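Local coordinates for protein putative phosphosugar isomerase (Clostridium difficile, PDB 3G68) that is a putative phosphosugar isomerase built from two SIS domains and probably binds phosphorylated sugars, as its relatives do, at residues Gln53-Leu56 against Gln57-Asp61; Glu242-Glu245 against Phe246-Gly249. All coordinates share one frame; numbering follows the deposited sequence.

Contact 1: Gln53-Leu56 against Gln57-Asp61; sequences QPYL and QNLLD
Tyr-55 and Leu-59, one turn apart, run side by side on the inward flank of this helix end, with Tyr-55 CE2 and Leu-59 CD2 4.0 Å apart. The tyrosine's CG stands anti to its backbone N (chi1 174°), which swings the ring forward along the helix to reach the leucine. Helix 145-165 packs against both through Leu-159, and the phenol OH is hydrogen-bonded to Tyr-309 OH, so the ring is held at its far end too. Leu-56 and Leu-60 face the sheet, touching Ile-39 and Ile-37 of strand 36-40. This is the helix of the beta-alpha-beta unit 36-40, 43-59, 63-67 of an SIS domain, and it ends here: Leu-60 N still bonds to Leu-56 O (2.9 Å, 173° at the hydrogen), but Leu-60 has already left helical angles.

Gln-53 and Gln-57 lie alongside each other, their amide planes 34° apart, and Gln-53 NE2 comes 3.5 Å from Gln-57 CB. The amides do not bond each other; both grip Val-64 of edge strand 63-67, Gln-53 NE2 donating to its O and Gln-57 OE1 accepting from its N. The loose side is that of exposed Asn-58, its CB 3.4 Å from Tyr-55 O.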
loop_
_atom_site.group_PDB
_atom_site.type_symbol
_atom_site.label_atom_id
_atom_site.label_comp_id
_atom_site.label_asym_id
_atom_site.label_seq_id
_atom_site.Cartn_x
_atom_site.Cartn_y
_atom_site.Cartn_z
ATOM N N GLN B 53 -45.577 -12.257 26.215
ATOM C CA GLN B 53 -46.950 -12.026 25.764
ATOM C C GLN B 53 -47.191 -10.638 25.154
ATOM O O GLN B 53 -47.840 -10.557 24.101
ATOM C CB GLN B 53 -47.980 -12.371 26.854
ATOM C CG GLN B 53 -49.440 -12.159 26.421
ATOM C CD GLN B 53 -49.904 -10.709 26.519
ATOM O OE1 GLN B 53 -49.422 -9.946 27.353
ATOM N NE2 GLN B 53 -50.891 -10.341 25.698
ATOM N N PRO B 54 -46.713 -9.553 25.796
ATOM C CA PRO B 54 -46.948 -8.258 25.148
ATOM C C PRO B 54 -46.358 -8.178 23.739
ATOM O O PRO B 54 -47.033 -7.741 22.808
ATOM C CB PRO B 54 -46.277 -7.252 26.085
ATOM C CG PRO B 54 -46.292 -7.914 27.425
ATOM C CD PRO B 54 -46.025 -9.373 27.091
ATOM N N TYR B 55 -45.118 -8.622 23.583
ATOM C CA TYR B 55 -44.470 -8.617 22.264
ATOM C C TYR B 55 -45.311 -9.332 21.256
ATOM O O TYR B 55 -45.542 -8.822 20.152
ATOM C CB TYR B 55 -43.106 -9.304 22.363
ATOM C CG TYR B 55 -42.352 -9.520 21.060
ATOM C CD1 TYR B 55 -41.647 -8.488 20.465
ATOM C CD2 TYR B 55 -42.285 -10.786 20.470
ATOM C CE1 TYR B 55 -40.949 -8.690 19.278
ATOM C CE2 TYR B 55 -41.558 -10.995 19.300
ATOM C CZ TYR B 55 -40.882 -9.946 18.724
ATOM O OH TYR B 55 -40.137 -10.135 17.564
ATOM N N LEU B 56 -45.796 -10.504 21.651
ATOM C CA LEU B 56 -46.571 -11.335 20.779
ATOM C C LEU B 56 -47.912 -10.719 20.426
ATOM O O LEU B 56 -48.341 -10.793 19.266
ATOM C CB LEU B 56 -46.765 -12.706 21.383
ATOM C CG LEU B 56 -45.501 -13.555 21.392
ATOM C CD1 LEU B 56 -45.816 -14.879 22.130
ATOM C CD2 LEU B 56 -44.999 -13.780 19.974
ATOM N N GLN B 57 -48.555 -10.118 21.427
ATOM C CA GLN B 57 -49.834 -9.441 21.215
ATOM C C GLN B 57 -49.660 -8.291 20.206
ATOM O O GLN B 57 -50.526 -8.056 19.375
ATOM C CB GLN B 57 -50.394 -8.932 22.547
ATOM C CG GLN B 57 -51.829 -8.360 22.486
ATOM C CD GLN B 57 -52.930 -9.386 22.157
ATOM O OE1 GLN B 57 -52.730 -10.596 22.205
ATOM N NE2 GLN B 57 -54.113 -8.883 21.869
ATOM N N ASN B 58 -48.544 -7.573 20.310
ATOM C CA ASN B 58 -48.207 -6.514 19.377
ATOM C C ASN B 58 -47.911 -7.061 17.965
ATOM O O ASN B 58 -48.401 -6.523 16.982
ATOM C CB ASN B 58 -47.013 -5.736 19.898
ATOM C CG ASN B 58 -46.639 -4.581 19.023
ATOM O OD1 ASN B 58 -45.729 -4.696 18.187
ATOM N ND2 ASN B 58 -47.341 -3.467 19.174
ATOM N N LEU B 59 -47.173 -8.163 17.873
ATOM C CA LEU B 59 -46.771 -8.737 16.575
ATOM C C LEU B 59 -47.899 -9.410 15.796
ATOM O O LEU B 59 -48.086 -9.137 14.612
ATOM C CB LEU B 59 -45.637 -9.752 16.787
ATOM C CG LEU B 59 -44.940 -10.402 15.590
ATOM C CD1 LEU B 59 -44.358 -9.357 14.647
ATOM C CD2 LEU B 59 -43.867 -11.348 16.068
ATOM N N LEU B 60 -48.651 -10.280 16.463
ATOM C CA LEU B 60 -49.682 -11.080 15.816
ATOM C C LEU B 60 -51.079 -10.429 15.759
ATOM O O LEU B 60 -51.328 -9.375 16.391
ATOM C CB LEU B 60 -49.760 -12.444 16.508
ATOM C CG LEU B 60 -48.465 -13.247 16.568
ATOM C CD1 LEU B 60 -48.682 -14.487 17.365
ATOM C CD2 LEU B 60 -48.001 -13.568 15.109
ATOM N N ASP B 61 -51.956 -11.099 14.995
ATOM C CA ASP B 61 -53.365 -10.726 14.772
ATOM C C ASP B 61 -54.374 -11.613 15.466
ATOM O O ASP B 61 -55.545 -11.655 15.073
ATOM C CB ASP B 61 -53.668 -10.857 13.278
ATOM C CG ASP B 61 -52.946 -9.890 12.474
ATOM O OD1 ASP B 61 -52.496 -8.889 13.085
ATOM O OD2 ASP B 61 -52.863 -10.113 11.243
#

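Contact 2: Glu242-Glu245 against Phe246-Gly249; sequences EFEE and FIHG
The backbone bonds weaken along this short helix: Phe-246 N reaches Glu-242 O at 3.0 Å, but Ile-247 N to Phe-243 O is already a weak 3.4 Å, and Ile-247 N and His-248 N each split weakly between the carbonyls three and four residues back; the wider pi-type turn comes at 246-249. The helix starts with a capping box between Glu-242 and Glu-245, set where strand 238-242 runs straight into it. The Glu-242 carboxylate reaches over the first turn: OE1 takes Glu-245 N on its syn side but tilted 33° out of the carboxylate plane, and OE2 takes Glu-244 N from well above that plane. In return, Glu-242 N donates to Glu-245 OE2 (3.0 Å, 167° at the hydrogen). Glu-245 can close the box because its CG sits between the backbone N and carbonyl carbon (chi1 66°), carrying the extended chain back toward the strand. The two first-turn N-H groups would probably stabilise the negative charge of Glu-242, whereas Glu-245 ties down the N-cap amide.

On the buried flank Ile-247 CD1 touches Phe-243 CE1 at 3.8 Å, the two side chains crossing at a slant. Phe-243 and Phe-246 both pack on Ile-214 of strand 210-215 and on Met-274 of helix 271-279. Glu-244 spans the outer side, where OE1 forms a salt bridge with Arg-270 and also passes near Ile-247 CD1. Its OE2 lies 3.6 Å from His-248 NE2, and water 1 joins that pair, weakly on the glutamate side. Glu-244 O sits at the edge of the imidazole, near its plane, 3.3 Å from His-248 CD2.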
loop_
_atom_site.group_PDB
_atom_site.type_symbol
_atom_site.label_atom_id
_atom_site.label_comp_id
_atom_site.label_asym_id
_atom_site.label_seq_id
_atom_site.Cartn_x
_atom_site.Cartn_y
_atom_site.Cartn_z
ATOM N N GLU B 242 -44.547 -4.084 39.579
ATOM C CA GLU B 242 -44.537 -3.032 38.543
ATOM C C GLU B 242 -44.592 -1.679 39.318
ATOM O O GLU B 242 -45.099 -1.611 40.447
ATOM C CB GLU B 242 -45.674 -3.256 37.524
ATOM C CG GLU B 242 -45.849 -2.174 36.413
ATOM C CD GLU B 242 -46.624 -0.957 36.878
ATOM O OE1 GLU B 242 -47.468 -1.107 37.775
ATOM O OE2 GLU B 242 -46.381 0.158 36.376
ATOM N N PHE B 243 -44.066 -0.612 38.712
ATOM C CA PHE B 243 -43.936 0.712 39.335
ATOM C C PHE B 243 -45.227 1.275 39.936
ATOM O O PHE B 243 -45.272 1.660 41.111
ATOM C CB PHE B 243 -43.383 1.703 38.290
ATOM C CG PHE B 243 -42.921 2.998 38.853
ATOM C CD1 PHE B 243 -43.804 4.054 39.012
ATOM C CD2 PHE B 243 -41.601 3.180 39.221
ATOM C CE1 PHE B 243 -43.377 5.273 39.548
ATOM C CE2 PHE B 243 -41.170 4.410 39.743
ATOM C CZ PHE B 243 -42.073 5.447 39.906
ATOM N N GLU B 244 -46.266 1.330 39.115
ATOM C CA GLU B 244 -47.574 1.802 39.581
ATOM C C GLU B 244 -48.153 0.990 40.730
ATOM O O GLU B 244 -48.658 1.589 41.681
ATOM C CB GLU B 244 -48.594 1.902 38.454
ATOM C CG GLU B 244 -48.762 3.298 37.908
ATOM C CD GLU B 244 -49.405 4.232 38.884
ATOM O OE1 GLU B 244 -49.043 5.413 38.848
ATOM O OE2 GLU B 244 -50.244 3.808 39.708
ATOM N N GLU B 245 -48.090 -0.339 40.639
ATOM C CA GLU B 245 -48.640 -1.183 41.699
ATOM C C GLU B 245 -47.895 -1.000 43.018
ATOM O O GLU B 245 -48.512 -1.048 44.087
ATOM C CB GLU B 245 -48.733 -2.668 41.324
ATOM C CG GLU B 245 -47.424 -3.387 41.115
ATOM C CD GLU B 245 -47.486 -4.896 41.314
ATOM O OE1 GLU B 245 -48.023 -5.352 42.356
ATOM O OE2 GLU B 245 -46.923 -5.610 40.454
ATOM N N PHE B 246 -46.589 -0.738 42.954
ATOM C CA PHE B 246 -45.829 -0.477 44.174
ATOM C C PHE B 246 -46.398 0.761 44.889
ATOM O O PHE B 246 -46.482 0.811 46.103
ATOM C CB PHE B 246 -44.352 -0.274 43.860
ATOM C CG PHE B 246 -43.512 -0.032 45.066
ATOM C CD1 PHE B 246 -43.322 1.259 45.551
ATOM C CD2 PHE B 246 -42.887 -1.100 45.718
ATOM C CE1 PHE B 246 -42.529 1.478 46.648
ATOM C CE2 PHE B 246 -42.093 -0.904 46.835
ATOM C CZ PHE B 246 -41.893 0.391 47.303
ATOM N N ILE B 247 -46.802 1.751 44.118
ATOM C CA ILE B 247 -47.389 2.975 44.683
ATOM C C ILE B 247 -48.689 2.662 45.422
ATOM O O ILE B 247 -49.003 3.305 46.411
ATOM C CB ILE B 247 -47.629 4.063 43.578
ATOM C CG1 ILE B 247 -46.302 4.442 42.921
ATOM C CG2 ILE B 247 -48.271 5.323 44.159
ATOM C CD1 ILE B 247 -46.458 5.338 41.696
ATOM N N HIS B 248 -49.431 1.661 44.959
ATOM C CA HIS B 248 -50.681 1.275 45.604
ATOM C C HIS B 248 -50.473 0.414 46.869
ATOM O O HIS B 248 -50.873 -0.751 46.914
ATOM C CB HIS B 248 -51.607 0.605 44.592
ATOM C CG HIS B 248 -52.254 1.575 43.654
ATOM N ND1 HIS B 248 -53.536 2.044 43.846
ATOM C CD2 HIS B 248 -51.791 2.184 42.538
ATOM C CE1 HIS B 248 -53.837 2.890 42.878
ATOM N NE2 HIS B 248 -52.799 2.991 42.070
ATOM N N GLY B 249 -49.792 1.011 47.855
ATOM C CA GLY B 249 -49.680 0.481 49.204
ATOM C C GLY B 249 -48.409 -0.196 49.648
ATOM O O GLY B 249 -48.220 -0.366 50.858
HETATM O O HOH W 1 -52.988 5.648 40.327
HETATM O O HOH W 2 -50.264 -2.992 45.147
#

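Overall arrangement
The two contacts sit in separate halves of a double-SIS chain. Contact 1 closes the helix that leads from strand 36-40 to strand 63-67 of the first five-stranded parallel sheet; contact 2 follows strand 238-242, an outermost strand of the second sheet, whose strand order is the same. Their centres lie 25 Å apart and their nearest atoms about 11 Å, so they do not touch. Contact 1 is the C-terminal end of a long helix; contact 2 takes in almost the whole of a short one, from its N-cap on. The His-Gly pair in 246-249 is consistent with the His-Gly motif near the sugar site of glucosamine-6-phosphate synthase-type isomerases, though its role here is only inferred.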